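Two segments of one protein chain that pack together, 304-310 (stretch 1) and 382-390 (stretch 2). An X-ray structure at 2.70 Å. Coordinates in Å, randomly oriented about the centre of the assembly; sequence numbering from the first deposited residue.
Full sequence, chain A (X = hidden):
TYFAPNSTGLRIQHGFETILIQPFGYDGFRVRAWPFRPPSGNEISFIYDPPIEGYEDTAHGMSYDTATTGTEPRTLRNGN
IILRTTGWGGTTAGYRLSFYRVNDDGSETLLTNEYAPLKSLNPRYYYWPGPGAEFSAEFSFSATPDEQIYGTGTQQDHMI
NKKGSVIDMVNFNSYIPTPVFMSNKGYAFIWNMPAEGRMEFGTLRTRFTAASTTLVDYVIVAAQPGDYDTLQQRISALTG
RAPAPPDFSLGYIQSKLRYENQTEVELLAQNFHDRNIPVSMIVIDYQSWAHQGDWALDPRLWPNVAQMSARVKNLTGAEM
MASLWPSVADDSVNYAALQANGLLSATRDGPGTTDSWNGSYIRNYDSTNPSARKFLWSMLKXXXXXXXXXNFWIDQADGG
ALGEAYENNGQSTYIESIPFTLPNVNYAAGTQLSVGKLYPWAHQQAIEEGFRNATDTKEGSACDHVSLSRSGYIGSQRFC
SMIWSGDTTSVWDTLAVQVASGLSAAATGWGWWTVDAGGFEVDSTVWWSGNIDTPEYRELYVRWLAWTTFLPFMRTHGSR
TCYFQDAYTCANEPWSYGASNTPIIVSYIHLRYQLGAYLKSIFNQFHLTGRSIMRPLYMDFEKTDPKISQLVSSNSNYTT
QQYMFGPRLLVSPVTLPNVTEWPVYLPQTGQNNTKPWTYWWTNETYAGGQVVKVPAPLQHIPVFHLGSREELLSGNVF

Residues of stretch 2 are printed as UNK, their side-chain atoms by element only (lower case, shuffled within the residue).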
# COMPACT_ATOMS: atom_id res chain seq x y z
N ASN A 304 31.31 32.77 27.86
CA ASN A 304 30.81 32.72 29.24
C ASN A 304 29.36 33.18 29.22
O ASN A 304 29.09 34.38 29.33
CB ASN A 304 31.68 33.58 30.16
CG ASN A 304 31.41 33.32 31.63
OD1 ASN A 304 30.36 32.78 32.00
ND2 ASN A 304 32.35 33.71 32.48
N VAL A 305 28.43 32.24 29.11
CA VAL A 305 27.03 32.62 28.93
C VAL A 305 26.35 32.90 30.26
O VAL A 305 25.35 33.63 30.29
CB VAL A 305 26.26 31.55 28.13
CG1 VAL A 305 27.09 31.05 26.95
CG2 VAL A 305 25.85 30.41 29.01
N ALA A 306 26.85 32.34 31.36
CA ALA A 306 26.32 32.71 32.67
C ALA A 306 26.64 34.16 33.00
O ALA A 306 25.83 34.86 33.62
CB ALA A 306 26.86 31.77 33.75
N GLN A 307 27.82 34.63 32.59
CA GLN A 307 28.18 36.03 32.77
C GLN A 307 27.38 36.94 31.84
O GLN A 307 27.04 38.06 32.22
CB GLN A 307 29.67 36.23 32.53
CG GLN A 307 30.17 37.61 32.91
CD GLN A 307 31.44 37.99 32.17
OE1 GLN A 307 32.25 37.13 31.81
NE2 GLN A 307 31.62 39.29 31.92
N MET A 308 27.08 36.47 30.62
CA MET A 308 26.31 37.28 29.69
C MET A 308 24.90 37.51 30.20
O MET A 308 24.40 38.64 30.18
CB MET A 308 26.29 36.62 28.31
CG MET A 308 25.46 37.37 27.28
SD MET A 308 25.19 36.42 25.77
CE MET A 308 24.20 35.06 26.40
N SER A 309 24.24 36.45 30.65
CA SER A 309 22.87 36.58 31.15
C SER A 309 22.83 37.43 32.41
O SER A 309 21.89 38.22 32.60
CB SER A 309 22.27 35.20 31.41
OG SER A 309 22.88 34.60 32.54
N ALA A 310 23.83 37.30 33.28
CA ALA A 310 23.87 38.10 34.50
C ALA A 310 24.12 39.56 34.19
O ALA A 310 23.54 40.45 34.83
CB ALA A 310 24.93 37.55 35.46
N UNK A 382 21.35 22.12 31.02
CA UNK A 382 22.78 22.18 31.30
C UNK A 382 23.42 23.42 30.70
O UNK A 382 24.23 24.09 31.36
c UNK A 382 25.57 19.74 30.12
c UNK A 382 23.46 20.92 30.75
c UNK A 382 24.80 18.45 30.35
c UNK A 382 24.97 20.90 30.90
n UNK A 382 25.27 17.34 29.46
N UNK A 383 23.06 23.76 29.46
CA UNK A 383 23.75 24.81 28.72
C UNK A 383 23.00 26.13 28.68
O UNK A 383 23.59 27.14 28.27
o UNK A 383 24.38 22.06 26.64
c UNK A 383 24.80 23.04 27.24
n UNK A 383 25.96 23.04 27.90
c UNK A 383 24.02 24.33 27.28
N UNK A 384 21.73 26.17 29.08
CA UNK A 384 20.97 27.41 29.02
C UNK A 384 20.31 27.73 30.36
O UNK A 384 20.62 28.75 30.97
o UNK A 384 21.95 26.99 22.64
c UNK A 384 21.11 25.91 24.60
c UNK A 384 20.81 28.38 25.81
c UNK A 384 19.91 27.33 27.92
c UNK A 384 21.31 28.30 24.52
c UNK A 384 21.45 27.06 23.93
c UNK A 384 20.46 27.23 26.52
c UNK A 384 20.61 26.00 25.89
N UNK A 385 19.40 26.86 30.81
CA UNK A 385 18.58 27.16 31.98
C UNK A 385 19.44 27.40 33.22
O UNK A 385 19.21 28.36 33.96
c UNK A 385 16.46 26.39 33.17
c UNK A 385 16.60 26.23 34.54
o UNK A 385 13.35 27.36 35.76
c UNK A 385 15.57 26.55 35.41
c UNK A 385 14.38 27.04 34.90
c UNK A 385 14.21 27.20 33.54
c UNK A 385 15.25 26.87 32.69
c UNK A 385 17.59 26.03 32.23
N UNK A 386 20.43 26.54 33.45
CA UNK A 386 21.34 26.71 34.58
C UNK A 386 22.39 27.78 34.34
O UNK A 386 23.33 27.89 35.13
o UNK A 386 21.52 23.24 35.81
c UNK A 386 21.08 24.38 35.54
o UNK A 386 19.91 24.73 35.78
c UNK A 386 22.02 25.38 34.91
N UNK A 387 22.26 28.56 33.26
CA UNK A 387 23.23 29.60 32.94
C UNK A 387 22.55 30.93 32.64
O UNK A 387 23.16 31.80 31.99
c UNK A 387 24.98 27.94 32.09
c UNK A 387 26.83 26.45 31.23
n UNK A 387 27.70 26.16 30.05
c UNK A 387 24.11 29.15 31.77
c UNK A 387 25.91 27.62 30.93
N UNK A 388 21.31 31.12 33.08
CA UNK A 388 20.62 32.39 32.99
C UNK A 388 19.69 32.55 31.81
O UNK A 388 18.93 33.52 31.77
N UNK A 389 19.71 31.62 30.85
CA UNK A 389 18.81 31.66 29.71
C UNK A 389 17.72 30.63 30.00
O UNK A 389 17.88 29.44 29.72
c UNK A 389 20.68 32.38 28.20
c UNK A 389 21.70 31.95 27.18
c UNK A 389 18.57 31.42 27.22
c UNK A 389 19.54 31.37 28.40
N UNK A 390 16.59 31.10 30.54
CA UNK A 390 15.55 30.21 31.03
C UNK A 390 14.27 30.28 30.20
O UNK A 390 13.25 29.72 30.60
c UNK A 390 16.14 30.92 34.81
c UNK A 390 17.21 30.35 35.72
n UNK A 390 16.68 30.04 37.08
c UNK A 390 16.48 30.67 33.35
c UNK A 390 15.24 30.53 32.49

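Position 382 carries four carbons in an unbranched row ending in a nitrogen. The chain is out of reach of stretch 1. The residue is Lys-382.

Position 383 has two side-chain carbons, the second bearing one oxygen and one nitrogen. That is a short amide. Its backbone O lies 4.0 Å from Val-305 CG2. The residue is Asn-383.

Position 384 has one carbon, then a ring of six carbons bearing one oxygen. It makes no contact with stretch 1. The phenol ring identifies Tyr-384. Its backbone O accepts from the N atoms of positions 387 and 389, which holds the turn together.

Position 385 repeats the pattern of one carbon, a six-carbon ring and one oxygen. It is buried and out of reach of stretch 1. The residue is Tyr-385.

Position 386 has two carbons, the second carrying two oxygens. This short carboxylate is Asp-386, the first residue after the helix to leave helical angles.

Position 387 has four carbons in a row ending in nitrogen. The chain passes close to Val-305 CG2 and its end leads away from stretch 1. The residue is Lys-387. Its CD lies 3.4 Å from Val-305 CG2, so the aliphatic part of the chain makes the contact.

Position 388 has no side-chain atoms. Its CA lies 3.2 Å from Ser-309 OG. The residue is Gly-388. Its phi is positive, and a CB would be jammed against the preceding carbonyl O. An ideal CB would also lie 1.7 Å from Ser-309 OG, a clash.

Position 389 has four carbons, forked at the first, with one arm two carbons long. The end of the longer arm meets Met-308 CE. The residue is Ile-389. Its CD1 lies 4.1 Å from Met-308 CE, an apolar contact between two buried side chains.

Position 390 has four carbons in a row ending in nitrogen. It does not reach stretch 1. The residue is Lys-390.

The contact sets the start of one helix against the turn that follows another. Asn-304 caps the first helix, with Gln-307 N donating to Asn-304 OD1 at 3.2 Å. The carbonyl of Lys-387 is the focal point. Ser-309 OG is 2.9 Å from Lys-387 O and 3.2 Å from Ala-306 O; which of them receives its proton is open. Ala-306 CA adds a CA-H...O contact to Lys-387 O at 3.4 Å. The bare CA of Gly-388 leaves room for the serine hydroxyl, while Val-305 and Met-308 supply apolar packing.

Stretch 2 382-390: KNYYDKGIK
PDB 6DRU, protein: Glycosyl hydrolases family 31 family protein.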